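Local coordinates for probable zinc protease (PDB 4NNZ) that acts as the PA0372 subunit of the heterodimeric PA0371-PA0372 zinc protease, probably cleaving peptide bonds as an M16-family metallopeptidase, at the interface of chains A and B. Sequence-based numbering; all coordinates share one arbitrary frame. Chains: chain A/B, Probable zinc protease.

Contact 1: the interface of chains A and B. Residues chain A 232-235; chain B 235-238.
Strand 233-240 of chain A, with A:Gly232 in the loop just before it, lies edge to edge against strand 233-240 of chain B. The two copies of this M16-family subunit thereby join strands in an antiparallel ladder, a sheet running across the chain boundary. At its centre A:Arg235 faces B:Arg235, so the two-fold axis passes between them. Two reciprocal backbone bonds close this pair: A:Arg235 N gives to B:Arg235 O at 2.8 Å, and B:Arg235 N returns a bond to A:Arg235 O. A:Arg234 and B:Leu236 form the next bridge, followed by another reciprocally bonded pair: B:Lys237 N to A:Glu233 O and the longer A:Glu233 N to B:Lys237 O (3.3 Å).

On one face of the ladder, beside this last pair, the side chains of A:Glu233 and B:Lys237 run alongside each other, pointing the same way. A:Glu233 CB meets B:Lys237 CB at 3.9 Å. A:Glu233 OE1, a carboxylate oxygen, reaches the methylene B:Lys237 CD at 3.4 Å. Lysine suits the spot because its aliphatic stem can lie beside the glutamate while its amine turns away: the chain bends at its last torsion (chi4 109°), leaving B:Lys237 NZ 5.2 Å from A:Glu233 OE1. That is no salt bridge, although the opposite charges may still attract at this range. A:Arg235 and B:Arg235 both bend at chi3, and A:Arg235 NE stays 6.2 Å from B:Arg235 NE, which should limit repulsion across the axis.

A:Arg234 curls back along its own chain, its guanidinium NH1 giving a hydrogen bond to A:Gly232 O at 2.7 Å. Glycine accommodates the positive phi of 107° just before the strand.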
loop_
_atom_site.group_PDB
_atom_site.type_symbol
_atom_site.label_atom_id
_atom_site.label_comp_id
_atom_site.label_asym_id
_atom_site.label_seq_id
_atom_site.Cartn_x
_atom_site.Cartn_y
_atom_site.Cartn_z
ATOM N N GLY A 232 -15.191 1.395 3.866
ATOM C CA GLY A 232 -16.009 0.214 3.898
ATOM C C GLY A 232 -15.726 -0.637 5.100
ATOM O O GLY A 232 -14.885 -0.323 5.872
ATOM N N GLU A 233 -16.444 -1.725 5.246
ATOM C CA GLU A 233 -16.363 -2.557 6.412
ATOM C C GLU A 233 -15.462 -3.699 6.087
ATOM O O GLU A 233 -15.747 -4.445 5.214
ATOM C CB GLU A 233 -17.751 -3.101 6.698
ATOM C CG GLU A 233 -18.117 -3.382 8.144
ATOM C CD GLU A 233 -19.601 -3.698 8.334
ATOM O OE1 GLU A 233 -20.412 -3.351 7.482
ATOM O OE2 GLU A 233 -19.978 -4.286 9.349
ATOM N N ARG A 234 -14.352 -3.822 6.792
ATOM C CA ARG A 234 -13.419 -4.904 6.573
ATOM C C ARG A 234 -13.367 -5.764 7.796
ATOM O O ARG A 234 -13.118 -5.282 8.828
ATOM C CB ARG A 234 -12.011 -4.378 6.328
ATOM C CG ARG A 234 -11.838 -3.414 5.190
ATOM C CD ARG A 234 -12.302 -2.047 5.571
ATOM N NE ARG A 234 -11.189 -1.202 5.876
ATOM C CZ ARG A 234 -11.291 -0.039 6.459
ATOM N NH1 ARG A 234 -12.452 0.436 6.802
ATOM N NH2 ARG A 234 -10.227 0.651 6.664
ATOM N N ARG A 235 -13.587 -7.050 7.654
ATOM C CA ARG A 235 -13.476 -7.969 8.748
ATOM C C ARG A 235 -12.373 -8.978 8.486
ATOM O O ARG A 235 -12.322 -9.530 7.445
ATOM C CB ARG A 235 -14.812 -8.648 8.958
ATOM C CG ARG A 235 -15.941 -7.664 8.959
ATOM C CD ARG A 235 -17.280 -8.284 9.206
ATOM N NE ARG A 235 -17.265 -9.060 10.405
ATOM C CZ ARG A 235 -17.672 -8.640 11.581
ATOM N NH1 ARG A 235 -18.160 -7.430 11.739
ATOM N NH2 ARG A 235 -17.571 -9.459 12.590
ATOM N N ARG B 235 -12.839 -10.168 4.679
ATOM C CA ARG B 235 -14.163 -10.080 4.167
ATOM C C ARG B 235 -14.604 -8.660 4.159
ATOM O O ARG B 235 -14.374 -7.959 5.070
ATOM C CB ARG B 235 -15.070 -10.903 5.037
ATOM C CG ARG B 235 -14.798 -12.366 4.926
ATOM C CD ARG B 235 -15.565 -13.129 5.956
ATOM N NE ARG B 235 -16.966 -13.079 5.649
ATOM C CZ ARG B 235 -17.563 -13.896 4.819
ATOM N NH1 ARG B 235 -16.885 -14.839 4.221
ATOM N NH2 ARG B 235 -18.833 -13.750 4.593
ATOM N N LEU B 236 -15.249 -8.247 3.099
ATOM C CA LEU B 236 -15.575 -6.873 2.910
ATOM C C LEU B 236 -17.031 -6.714 2.720
ATOM O O LEU B 236 -17.668 -7.560 2.214
ATOM C CB LEU B 236 -14.898 -6.385 1.671
ATOM C CG LEU B 236 -13.541 -5.776 1.806
ATOM C CD1 LEU B 236 -12.523 -6.811 2.185
ATOM C CD2 LEU B 236 -13.194 -5.126 0.500
ATOM N N LYS B 237 -17.557 -5.617 3.188
ATOM C CA LYS B 237 -18.903 -5.256 2.891
ATOM C C LYS B 237 -18.882 -3.864 2.343
ATOM O O LYS B 237 -18.499 -2.973 3.025
ATOM C CB LYS B 237 -19.715 -5.279 4.170
ATOM C CG LYS B 237 -21.163 -5.667 4.025
ATOM C CD LYS B 237 -21.854 -5.568 5.369
ATOM C CE LYS B 237 -23.197 -6.267 5.398
ATOM N NZ LYS B 237 -23.216 -7.516 6.203
ATOM N N LEU B 238 -19.318 -3.667 1.117
ATOM C CA LEU B 238 -19.406 -2.338 0.560
ATOM C C LEU B 238 -20.775 -2.057 0.044
ATOM O O LEU B 238 -21.367 -2.883 -0.582
ATOM C CB LEU B 238 -18.428 -2.164 -0.566
ATOM C CG LEU B 238 -17.072 -2.759 -0.302
ATOM C CD1 LEU B 238 -16.536 -3.359 -1.564
ATOM C CD2 LEU B 238 -16.147 -1.690 0.220
#

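Contact 2: the interface of chains A and B. Residues chain A 154-155, 228; chain B 150, 165.
The methyl group of A:Ala155 sits on the face of the B:Trp165 indole, forming the apolar centre of this loop-to-loop contact between two copies of an M16-family peptidase subunit. A:Ala155 CB lies 3.4 Å from the centroid of the five-membered ring of B:Trp165 and 3.9 Å from that of the six-membered ring, a CH-pi contact near the bond where the rings fuse. The nearest ring atom is B:Trp165 CE2, 3.4 Å from A:Ala155 CB. A small residue is apt here: a single methyl rests on the ring and lets the loop backbone come close to the aromatic surface.

On the same face, farther along toward the benzene edge, A:Leu228 brings a branch of its side chain over the rim of the ring, at the CE3–CZ3 edge. A:Leu228 CD1 touches B:Trp165 CE3 at 3.9 Å and lies equally near CZ3, while the other methyl, CD2, extends the apolar cover outward past CZ3. The leucine side chain crosses that of the tryptophan at about a right angle, descending methyl-first onto the flat surface. The tryptophan presents its breadth because CG stands beside the backbone N, opposite the carbonyl carbon (chi1 -63°), and the ring is turned broadside by chi2 of 112°.

Beyond the far end of the indole, B:Ala150, near the end of helix 140-152, meets A:Pro154, its CB 4.1 Å from the proline CB. Alanine keeps the helix surface low, and the rigid proline ring offers a compact apolar flank in the loop that follows the equivalent helix of chain A.

Backbone carbonyls mark the polar rim. A:Pro154 O comes within 4.1 Å of B:Trp165 CZ2, and A:Ala155 O lies at 4.1 Å from B:Trp165 CD1. Both are loose contacts with ring carbons, and both oxygens stand above the alanine-bearing face, past the NE1 side of the indole.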
loop_
_atom_site.group_PDB
_atom_site.type_symbol
_atom_site.label_atom_id
_atom_site.label_comp_id
_atom_site.label_asym_id
_atom_site.label_seq_id
_atom_site.Cartn_x
_atom_site.Cartn_y
_atom_site.Cartn_z
ATOM N N PRO A 154 -6.011 1.314 3.532
ATOM C CA PRO A 154 -5.906 0.932 2.138
ATOM C C PRO A 154 -5.122 1.887 1.275
ATOM O O PRO A 154 -4.400 1.429 0.439
ATOM C CB PRO A 154 -7.344 0.970 1.675
ATOM C CG PRO A 154 -8.128 0.722 2.858
ATOM C CD PRO A 154 -7.408 1.340 3.968
ATOM N N ALA A 155 -5.300 3.177 1.435
ATOM C CA ALA A 155 -4.667 4.107 0.549
ATOM C C ALA A 155 -3.425 4.791 1.050
ATOM O O ALA A 155 -2.638 5.253 0.264
ATOM C CB ALA A 155 -5.668 5.138 0.105
ATOM N N LEU A 228 -8.895 7.134 2.873
ATOM C CA LEU A 228 -10.275 7.332 2.545
ATOM C C LEU A 228 -10.989 7.578 3.824
ATOM O O LEU A 228 -10.647 7.027 4.828
ATOM C CB LEU A 228 -10.842 6.091 1.906
ATOM C CG LEU A 228 -10.556 5.773 0.451
ATOM C CD1 LEU A 228 -9.083 5.834 0.161
ATOM C CD2 LEU A 228 -11.054 4.398 0.151
ATOM N N ALA B 150 -7.456 -3.535 -2.967
ATOM C CA ALA B 150 -6.649 -3.021 -1.900
ATOM C C ALA B 150 -6.538 -3.935 -0.700
ATOM O O ALA B 150 -5.506 -4.016 -0.106
ATOM C CB ALA B 150 -7.148 -1.665 -1.503
ATOM N N TRP B 165 -5.511 7.361 -6.391
ATOM C CA TRP B 165 -6.449 7.772 -5.376
ATOM C C TRP B 165 -6.694 9.248 -5.517
ATOM O O TRP B 165 -5.823 9.971 -5.850
ATOM C CB TRP B 165 -5.933 7.467 -3.973
ATOM C CG TRP B 165 -5.706 6.028 -3.606
ATOM C CD1 TRP B 165 -4.516 5.442 -3.375
ATOM C CD2 TRP B 165 -6.677 5.020 -3.382
ATOM N NE1 TRP B 165 -4.669 4.150 -3.059
ATOM C CE2 TRP B 165 -5.996 3.859 -3.054
ATOM C CE3 TRP B 165 -8.056 4.975 -3.452
ATOM C CZ2 TRP B 165 -6.640 2.687 -2.788
ATOM C CZ3 TRP B 165 -8.682 3.804 -3.184
ATOM C CH2 TRP B 165 -7.985 2.684 -2.862
#

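The C-alpha centres of contact 1 and contact 2 lie about 13 Å apart, and the two share no residue. They are connected in chain A, where the loop carrying the leucine of contact 2 leads shortly into strand 233-240 of contact 1. Backbone pairing at the two-fold axis is thus flanked by apolar loop and helix-end packing, and symmetry repeats the latter on the axis's other side, which should fix how the copies are rotated against each other. Since the natural enzyme pairs PA0372 with PA0371, this homodimer may be a crystal association or may imitate that partnership; the structure alone does not show which.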